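Local coordinates for acetyl-CoA acetyltransferase (Mycobacterium smegmatis, PDB 4EGV), which adopts the thiolase fold as a monomer and probably has acyltransferase activity, at residues 252-255 against 259-262; 290-295 against 394-399. One frame throughout, in Å; residues are numbered along the deposited sequence.

In the fold
Contact 1 and contact 2 lie in different parts of a monomeric thiolase fold, one following the other along the chain, with centres about 40 Å apart and nearest atoms about 23 Å apart. Contact 1 (252-255 with 259-262) is a small hairpin in the region between strands 136-143 and 271-279, where thiolases carry their loop domain; it borders Tyr464 of the additional C-terminal domain. Contact 2 (290-295 with 394-399) joins the entrance of strand 294-303 to the last turn of helix 383-397. Strand 271-279, which follows the hairpin, and strand 294-303 flank strand 20-29 in the core sheet. Neither contact includes a bound ligand.

Contact 1: 252-255 against 259-262; sequences NRMI and YPRL
Asn252 lays its amide along Pro260 and against the root of Leu262. With CG anti to the backbone N (chi1 -175°), the group reaches back to the returning chain: OD1 accepts a nearly straight hydrogen bond from Leu262 N at 2.6 Å (N-H...O 170°), the donor tilted somewhat from the carbonyl plane. The other end of the amide donates, ND2 giving bonds to the backbone carbonyls of Leu245 and Thr247, so both ends are held and the rotation of the group is fixed. Alongside, Pro260 CB lies 3.2 Å from Asn252 OD1. The backbones form a short, weakly bonded antiparallel beta hairpin in the loop-domain region of the thiolase fold. Met254 and Pro260 make a non-hydrogen-bonded pair, CA to CA 4.3 Å, and a bond lies on each side of it: Ile255 N to Tyr259 O at 3.2 Å and Arg261 N to Arg253 O at 2.8 Å. Proline, lacking an N-H, suits this position. Ile255 turns toward Arg261, its CD1 3.7 Å from Arg261 CG. Further out, Arg253 crosses the bend of Arg261, Arg253 NH1 lying 3.7 Å from Arg261 CD; the two guanidinium planes are nearly parallel, yet Arg253 NH1 and Arg261 NE stay 4.5 Å apart. Tyr259 leads away from the hairpin, and its OH is hydrogen-bonded to Glu199.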
# COMPACT_ATOMS: atom_id res chain seq x y z
N ASN A 252 20.97 5.99 12.65
CA ASN A 252 19.73 6.48 12.01
C ASN A 252 20.01 7.69 11.12
O ASN A 252 19.45 8.78 11.31
CB ASN A 252 18.69 6.85 13.09
CG ASN A 252 17.31 7.26 12.50
OD1 ASN A 252 16.86 6.72 11.50
ND2 ASN A 252 16.65 8.18 13.14
N ARG A 253 20.89 7.49 10.14
CA ARG A 253 21.30 8.56 9.23
C ARG A 253 20.28 8.84 8.12
O ARG A 253 19.50 7.97 7.72
CB ARG A 253 22.69 8.28 8.65
CG ARG A 253 22.76 7.01 7.84
CD ARG A 253 24.12 6.69 7.25
NE ARG A 253 23.97 5.57 6.31
CZ ARG A 253 23.72 4.29 6.64
NH1 ARG A 253 23.61 3.91 7.93
NH2 ARG A 253 23.58 3.37 5.68
N MSE A 254 20.30 10.07 7.64
CA MSE A 254 19.53 10.52 6.50
C MSE A 254 19.85 9.67 5.26
O MSE A 254 21.00 9.57 4.88
CB MSE A 254 19.80 12.02 6.24
CG MSE A 254 19.16 12.98 7.25
SE MSE A 254 17.15 12.83 7.36
CE MSE A 254 16.65 13.91 5.78
N ILE A 255 18.83 9.05 4.67
CA ILE A 255 18.95 8.25 3.43
C ILE A 255 18.49 9.03 2.20
O ILE A 255 19.25 9.32 1.32
CB ILE A 255 18.09 6.93 3.51
CG1 ILE A 255 18.55 6.05 4.67
CG2 ILE A 255 18.14 6.11 2.19
CD1 ILE A 255 19.71 5.08 4.34
N TYR A 259 13.47 11.34 4.89
CA TYR A 259 13.49 10.17 5.79
C TYR A 259 14.84 9.73 6.36
O TYR A 259 15.80 9.53 5.62
CB TYR A 259 12.90 8.93 5.14
CG TYR A 259 11.66 9.15 4.35
CD1 TYR A 259 10.44 9.37 4.99
CD2 TYR A 259 11.70 9.08 2.94
CE1 TYR A 259 9.27 9.55 4.26
CE2 TYR A 259 10.55 9.27 2.20
CZ TYR A 259 9.34 9.50 2.87
OH TYR A 259 8.21 9.65 2.13
N PRO A 260 14.89 9.58 7.69
CA PRO A 260 16.00 8.92 8.36
C PRO A 260 15.89 7.42 8.20
O PRO A 260 14.79 6.91 8.05
CB PRO A 260 15.85 9.31 9.82
CG PRO A 260 14.59 10.11 9.92
CD PRO A 260 13.89 10.13 8.64
N ARG A 261 17.02 6.74 8.23
CA ARG A 261 17.08 5.29 8.07
C ARG A 261 16.06 4.46 8.84
O ARG A 261 15.54 3.55 8.28
CB ARG A 261 18.47 4.77 8.37
CG ARG A 261 18.80 3.52 7.61
CD ARG A 261 20.07 2.86 8.12
NE ARG A 261 19.81 1.51 8.60
CZ ARG A 261 19.60 1.13 9.86
NH1 ARG A 261 19.62 1.99 10.89
NH2 ARG A 261 19.36 -0.15 10.11
N LEU A 262 15.79 4.73 10.12
CA LEU A 262 14.92 3.84 10.91
C LEU A 262 13.48 3.86 10.47
O LEU A 262 12.70 2.98 10.82
CB LEU A 262 15.00 4.12 12.41
CG LEU A 262 16.31 3.74 13.08
CD1 LEU A 262 16.19 3.96 14.55
CD2 LEU A 262 16.68 2.29 12.79

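Contact 2: 290-295 against 394-399; sequences EEKWVY and EMRDKP
Arg396 reaches from the last turn of its helix across to the backbone of Glu291 and Lys292. Its CB points toward that segment and comes within 4.1 Å of Glu291 O. One carbon further, CG passes the same carbonyl oxygen, Glu291 O, at 3.7 Å and meets Val294 CG2 on the strand; the two side chains cross at about a right angle. From CG the chain runs extended to NE, with chi3 at 169°, which carries the guanidinium alongside Lys292. There NE and NH2 grip a single acceptor side-on: Arg396 NE and Lys292 O are 3.2 Å apart, and Arg396 NH2 lies equally far, at 3.2 Å, from Lys292 O. The oxygen sits at the edge of the guanidinium, in its plane, and NH2 approaches it on a lone pair, whereas NE is tilted from the carbonyl plane. CZ lies beneath the Lys292 side chain, whose CD stands over the centre of one face at 4.0 Å. The bend of that lysine at chi2 (-77°) brings CD over the flat group. At the tip, NH1 forms a salt bridge with Asp56 OD2, while Lys292 NZ is hydrogen-bonded to the backbone O of Asp56; the carboxylate beside NH1 probably eases the nearness of two positive charges. The arrangement joins a helix C-terminus to the 3-10 turn entering a central sheet strand, within the layered alpha/beta architecture of the thiolase fold.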
# COMPACT_ATOMS: atom_id res chain seq x y z
N GLU A 290 -19.95 -21.79 10.51
CA GLU A 290 -20.39 -20.44 10.28
C GLU A 290 -19.62 -19.36 11.06
O GLU A 290 -19.46 -18.27 10.56
CB GLU A 290 -21.92 -20.33 10.44
CG GLU A 290 -22.49 -18.99 9.97
CD GLU A 290 -23.95 -19.03 9.60
OE1 GLU A 290 -24.55 -20.13 9.55
OE2 GLU A 290 -24.49 -17.94 9.33
N GLU A 291 -19.13 -19.66 12.27
CA GLU A 291 -18.32 -18.67 13.00
C GLU A 291 -16.98 -18.26 12.29
O GLU A 291 -16.35 -17.27 12.65
CB GLU A 291 -18.16 -19.01 14.51
CG GLU A 291 -17.20 -20.13 14.87
CD GLU A 291 -17.89 -21.49 14.97
OE1 GLU A 291 -18.98 -21.63 14.36
OE2 GLU A 291 -17.34 -22.41 15.63
N LYS A 292 -16.62 -19.00 11.23
CA LYS A 292 -15.45 -18.70 10.39
C LYS A 292 -15.70 -17.75 9.21
O LYS A 292 -14.76 -17.21 8.67
CB LYS A 292 -14.85 -19.99 9.81
CG LYS A 292 -14.29 -20.97 10.82
CD LYS A 292 -12.96 -20.58 11.34
CE LYS A 292 -12.57 -21.52 12.48
NZ LYS A 292 -11.13 -21.42 12.82
N TRP A 293 -16.95 -17.58 8.81
CA TRP A 293 -17.27 -16.74 7.67
C TRP A 293 -17.14 -15.24 7.95
O TRP A 293 -17.70 -14.71 8.91
CB TRP A 293 -18.69 -17.00 7.21
CG TRP A 293 -19.04 -18.37 6.95
CD1 TRP A 293 -18.27 -19.45 7.13
CD2 TRP A 293 -20.30 -18.84 6.46
NE1 TRP A 293 -18.95 -20.59 6.79
CE2 TRP A 293 -20.21 -20.24 6.38
CE3 TRP A 293 -21.49 -18.21 6.08
CZ2 TRP A 293 -21.27 -21.03 5.94
CZ3 TRP A 293 -22.53 -18.99 5.64
CH2 TRP A 293 -22.41 -20.39 5.56
N VAL A 294 -16.43 -14.58 7.05
CA VAL A 294 -16.30 -13.13 7.02
C VAL A 294 -16.70 -12.60 5.62
O VAL A 294 -16.29 -13.10 4.60
CB VAL A 294 -14.87 -12.73 7.40
CG1 VAL A 294 -14.73 -11.28 7.46
CG2 VAL A 294 -14.53 -13.32 8.73
N TYR A 295 -17.53 -11.57 5.61
CA TYR A 295 -17.99 -10.92 4.37
C TYR A 295 -17.12 -9.74 3.96
O TYR A 295 -16.64 -8.99 4.76
CB TYR A 295 -19.46 -10.48 4.51
CG TYR A 295 -20.36 -11.62 4.87
CD1 TYR A 295 -21.14 -12.21 3.91
CD2 TYR A 295 -20.39 -12.13 6.17
CE1 TYR A 295 -21.96 -13.27 4.19
CE2 TYR A 295 -21.18 -13.19 6.47
CZ TYR A 295 -21.99 -13.77 5.47
OH TYR A 295 -22.82 -14.85 5.73
N GLU A 394 -9.45 -10.66 13.58
CA GLU A 394 -9.90 -9.68 14.53
C GLU A 394 -11.41 -9.54 14.45
O GLU A 394 -12.06 -9.27 15.45
CB GLU A 394 -9.19 -8.35 14.29
CG GLU A 394 -9.04 -7.47 15.54
CD GLU A 394 -7.83 -7.85 16.48
OE1 GLU A 394 -7.92 -8.86 17.24
OE2 GLU A 394 -6.82 -7.10 16.49
N MSE A 395 -11.97 -9.76 13.25
CA MSE A 395 -13.42 -9.70 13.03
C MSE A 395 -14.21 -10.93 13.49
O MSE A 395 -15.38 -10.82 13.86
CB MSE A 395 -13.76 -9.32 11.57
CG MSE A 395 -13.44 -7.89 11.23
SE MSE A 395 -13.96 -6.50 12.61
CE MSE A 395 -12.43 -6.27 13.83
N ARG A 396 -13.58 -12.10 13.50
CA ARG A 396 -14.20 -13.27 14.10
C ARG A 396 -14.31 -13.14 15.62
O ARG A 396 -15.26 -13.60 16.22
CB ARG A 396 -13.43 -14.53 13.74
CG ARG A 396 -13.53 -14.94 12.32
CD ARG A 396 -12.29 -15.70 11.94
NE ARG A 396 -12.40 -16.36 10.64
CZ ARG A 396 -11.43 -17.08 10.11
NH1 ARG A 396 -10.28 -17.22 10.74
NH2 ARG A 396 -11.60 -17.65 8.93
N ASP A 397 -13.32 -12.49 16.22
CA ASP A 397 -13.22 -12.29 17.65
C ASP A 397 -14.20 -11.26 18.18
O ASP A 397 -14.51 -11.29 19.35
CB ASP A 397 -11.79 -11.85 18.04
CG ASP A 397 -10.89 -13.02 18.44
OD1 ASP A 397 -11.18 -14.18 18.05
OD2 ASP A 397 -9.89 -12.79 19.17
N LYS A 398 -14.65 -10.35 17.32
CA LYS A 398 -15.55 -9.24 17.66
C LYS A 398 -16.69 -9.25 16.66
O LYS A 398 -16.80 -8.36 15.80
CB LYS A 398 -14.80 -7.90 17.58
CG LYS A 398 -13.71 -7.74 18.59
CD LYS A 398 -12.83 -6.53 18.30
CE LYS A 398 -11.94 -6.28 19.50
NZ LYS A 398 -10.92 -5.22 19.33
N PRO A 399 -17.57 -10.26 16.75
CA PRO A 399 -18.58 -10.43 15.68
C PRO A 399 -19.54 -9.23 15.58
O PRO A 399 -19.95 -8.68 16.58
CB PRO A 399 -19.32 -11.72 16.09
CG PRO A 399 -18.52 -12.31 17.24
CD PRO A 399 -17.78 -11.18 17.89